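PDB 3DKR: esterase D from Lactobacillus rhamnosus, which probably hydrolyses carboxylic esters with a serine nucleophile, as an enzyme of the alpha/beta-hydrolase superfamily. Local coordinates for residues A[107-112]-A[170-175]. Sequence-based numbering, arbitrary orientation.
Sequences AMKALE and DQFATT
Lys109 and Phe172 both start out with CG anti to the backbone N (chi1 -164° and -171°), and this sends the lysine chain and the phenyl ring into the gap between their helices, where the two side chains cross at about a right angle. The lysine stays extended as far as CE, so that its methylenes run past the far end of the ring: CD lies 3.5 Å from Phe172 CZ, an oblique approach, and CE follows 3.9 Å from Phe172 CZ. Only at chi4 (77°) does the chain bend. Its ammonium gives a 2.8 Å hydrogen bond from Lys109 NZ to a water, which in turn donates to Phe172 O over 3.1 Å. The same water sits over the centre of one face of the Phe172 ring, and the Thr175 methyl CG2 comes within 4.2 Å of Lys109 NZ. Helix 101-113 is the one that follows the nucleophile elbow of the alpha/beta-hydrolase fold, with the predicted nucleophile Ser101 at its start; the contact bridges it to helix 155-178 near the protein surface. Trp78, from helix 74-89, meets both partners, forming a cation-pi contact with Lys109 and a steeply inclined ring contact with Phe172. Phe106, Ile105 and Pro74 also pack against Phe172, while Val176 touches Lys109 one turn beyond the phenylalanine.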
ATOM      1  N   ALA A 107       5.325  -1.547   3.763  1.00 14.35           N
ATOM      2  CA  ALA A 107       5.446  -3.014   3.716  1.00 14.50           C
ATOM      3  C   ALA A 107       6.889  -3.432   3.547  1.00 14.81           C
ATOM      4  O   ALA A 107       7.371  -4.343   4.221  1.00 15.24           O
ATOM      5  CB  ALA A 107       4.609  -3.608   2.587  1.00 13.98           C
ATOM      6  N   MET A 108       7.599  -2.745   2.656  1.00 14.63           N
ATOM      7  CA  MET A 108       9.000  -3.073   2.417  1.00 15.26           C
ATOM      8  C   MET A 108       9.838  -2.703   3.633  1.00 15.16           C
ATOM      9  O   MET A 108      10.734  -3.465   4.010  1.00 15.83           O
ATOM     10  CB  MET A 108       9.515  -2.421   1.138  1.00 15.75           C
ATOM     11  CG  MET A 108       8.854  -2.943  -0.138  1.00 15.84           C
ATOM     12  SD  MET A 108       8.803  -4.756  -0.320  1.00 16.14           S
ATOM     13  CE  MET A 108      10.529  -5.177  -0.023  1.00 17.65           C
ATOM     14  N   LYS A 109       9.570  -1.562   4.267  1.00 15.06           N
ATOM     15  CA  LYS A 109      10.343  -1.183   5.448  1.00 14.82           C
ATOM     16  C   LYS A 109      10.086  -2.172   6.595  1.00 15.06           C
ATOM     17  O   LYS A 109      10.986  -2.473   7.385  1.00 15.71           O
ATOM     18  CB  LYS A 109      10.061   0.253   5.889  1.00 15.07           C
ATOM     19  CG  LYS A 109      11.103   0.806   6.840  1.00 16.45           C
ATOM     20  CD  LYS A 109      10.801   2.237   7.234  1.00 17.57           C
ATOM     21  CE  LYS A 109      11.876   2.818   8.145  1.00 18.84           C
ATOM     22  NZ  LYS A 109      13.120   3.199   7.411  1.00 18.14           N
ATOM     23  N   ALA A 110       8.861  -2.696   6.661  1.00 14.63           N
ATOM     24  CA  ALA A 110       8.526  -3.758   7.609  1.00 15.23           C
ATOM     25  C   ALA A 110       9.372  -5.009   7.375  1.00 15.93           C
ATOM     26  O   ALA A 110       9.970  -5.548   8.314  1.00 16.82           O
ATOM     27  CB  ALA A 110       7.034  -4.085   7.519  1.00 15.39           C
ATOM     28  N   LEU A 111       9.450  -5.462   6.125  1.00 15.76           N
ATOM     29  CA  LEU A 111      10.282  -6.634   5.809  1.00 15.96           C
ATOM     30  C   LEU A 111      11.750  -6.385   6.203  1.00 16.71           C
ATOM     31  O   LEU A 111      12.438  -7.287   6.711  1.00 17.10           O
ATOM     32  CB  LEU A 111      10.176  -7.022   4.335  1.00 16.79           C
ATOM     33  CG  LEU A 111       8.797  -7.509   3.885  1.00 16.67           C
ATOM     34  CD1 LEU A 111       8.785  -7.795   2.392  1.00 18.31           C
ATOM     35  CD2 LEU A 111       8.364  -8.731   4.673  1.00 19.01           C
ATOM     36  N   GLU A 112      12.222  -5.166   5.965  1.00 16.31           N
ATOM     37  CA  GLU A 112      13.610  -4.798   6.268  1.00 16.12           C
ATOM     38  C   GLU A 112      13.921  -4.735   7.767  1.00 16.78           C
ATOM     39  O   GLU A 112      15.043  -5.043   8.178  1.00 18.11           O
ATOM     40  CB  GLU A 112      13.919  -3.418   5.687  1.00 16.14           C
ATOM     41  CG  GLU A 112      13.919  -3.325   4.169  1.00 15.77           C
ATOM     42  CD  GLU A 112      13.929  -1.875   3.625  1.00 15.75           C
ATOM     43  OE1 GLU A 112      13.782  -0.910   4.413  1.00 17.53           O
ATOM     44  OE2 GLU A 112      14.117  -1.733   2.387  1.00 16.86           O
ATOM     45  N   ASP A 170       8.703  10.963  -0.803  1.00 15.43           N
ATOM     46  CA  ASP A 170       9.889  10.654  -1.611  1.00 15.62           C
ATOM     47  C   ASP A 170      11.094  10.369  -0.689  1.00 16.09           C
ATOM     48  O   ASP A 170      11.788   9.354  -0.810  1.00 16.16           O
ATOM     49  CB  ASP A 170      10.261  11.856  -2.507  1.00 16.21           C
ATOM     50  CG  ASP A 170       9.332  12.059  -3.711  1.00 17.30           C
ATOM     51  OD1 ASP A 170       8.570  11.153  -4.097  1.00 17.74           O
ATOM     52  OD2 ASP A 170       9.411  13.182  -4.288  1.00 18.24           O
ATOM     53  N   GLN A 171      11.330  11.274   0.252  1.00 16.34           N
ATOM     54  CA  GLN A 171      12.494  11.190   1.130  1.00 16.96           C
ATOM     55  C   GLN A 171      12.461   9.896   1.955  1.00 17.07           C
ATOM     56  O   GLN A 171      13.436   9.140   2.022  1.00 17.99           O
ATOM     57  CB  GLN A 171      12.542  12.434   2.024  1.00 16.93           C
ATOM     58  CG  GLN A 171      13.612  12.399   3.098  1.00 18.74           C
ATOM     59  CD  GLN A 171      13.758  13.736   3.829  1.00 19.09           C
ATOM     60  OE1 GLN A 171      13.159  14.750   3.438  1.00 22.95           O
ATOM     61  NE2 GLN A 171      14.555  13.741   4.891  1.00 22.68           N
ATOM     62  N   PHE A 172      11.320   9.632   2.578  1.00 16.48           N
ATOM     63  CA  PHE A 172      11.158   8.427   3.399  1.00 16.61           C
ATOM     64  C   PHE A 172      11.386   7.195   2.541  1.00 16.63           C
ATOM     65  O   PHE A 172      12.038   6.221   2.947  1.00 16.46           O
ATOM     66  CB  PHE A 172       9.742   8.412   3.974  1.00 16.82           C
ATOM     67  CG  PHE A 172       9.521   7.339   5.005  1.00 16.06           C
ATOM     68  CD1 PHE A 172       9.581   7.620   6.359  1.00 16.42           C
ATOM     69  CD2 PHE A 172       9.263   6.044   4.616  1.00 16.43           C
ATOM     70  CE1 PHE A 172       9.393   6.615   7.301  1.00 16.81           C
ATOM     71  CE2 PHE A 172       9.055   5.052   5.557  1.00 17.30           C
ATOM     72  CZ  PHE A 172       9.127   5.335   6.882  1.00 17.49           C
ATOM     73  N   ALA A 173      10.833   7.235   1.337  1.00 15.75           N
ATOM     74  CA  ALA A 173      10.953   6.124   0.392  1.00 14.90           C
ATOM     75  C   ALA A 173      12.400   5.879  -0.072  1.00 15.06           C
ATOM     76  O   ALA A 173      12.807   4.726  -0.277  1.00 16.11           O
ATOM     77  CB  ALA A 173      10.027   6.351  -0.818  1.00 15.12           C
ATOM     78  N   THR A 174      13.186   6.943  -0.257  1.00 14.97           N
ATOM     79  CA  THR A 174      14.577   6.731  -0.665  1.00 15.22           C
ATOM     80  C   THR A 174      15.356   5.972   0.408  1.00 15.92           C
ATOM     81  O   THR A 174      16.212   5.146   0.102  1.00 16.53           O
ATOM     82  CB  THR A 174      15.329   8.052  -1.018  1.00 15.45           C
ATOM     83  OG1 THR A 174      15.383   8.932   0.107  1.00 15.63           O
ATOM     84  CG2 THR A 174      14.678   8.759  -2.232  1.00 15.73           C
ATOM     85  N   THR A 175      15.039   6.217   1.671  1.00 16.49           N
ATOM     86  CA  THR A 175      15.731   5.508   2.753  1.00 16.86           C
ATOM     87  C   THR A 175      15.341   4.032   2.749  1.00 17.07           C
ATOM     88  O   THR A 175      16.195   3.147   2.871  1.00 18.18           O
ATOM     89  CB  THR A 175      15.422   6.142   4.086  1.00 17.71           C
ATOM     90  OG1 THR A 175      15.931   7.488   4.063  1.00 18.74           O
ATOM     91  CG2 THR A 175      16.044   5.343   5.235  1.00 18.15           C
TER
HETATM   92  O   HOH W   1      12.556   5.533   5.926  1.00 17.81           O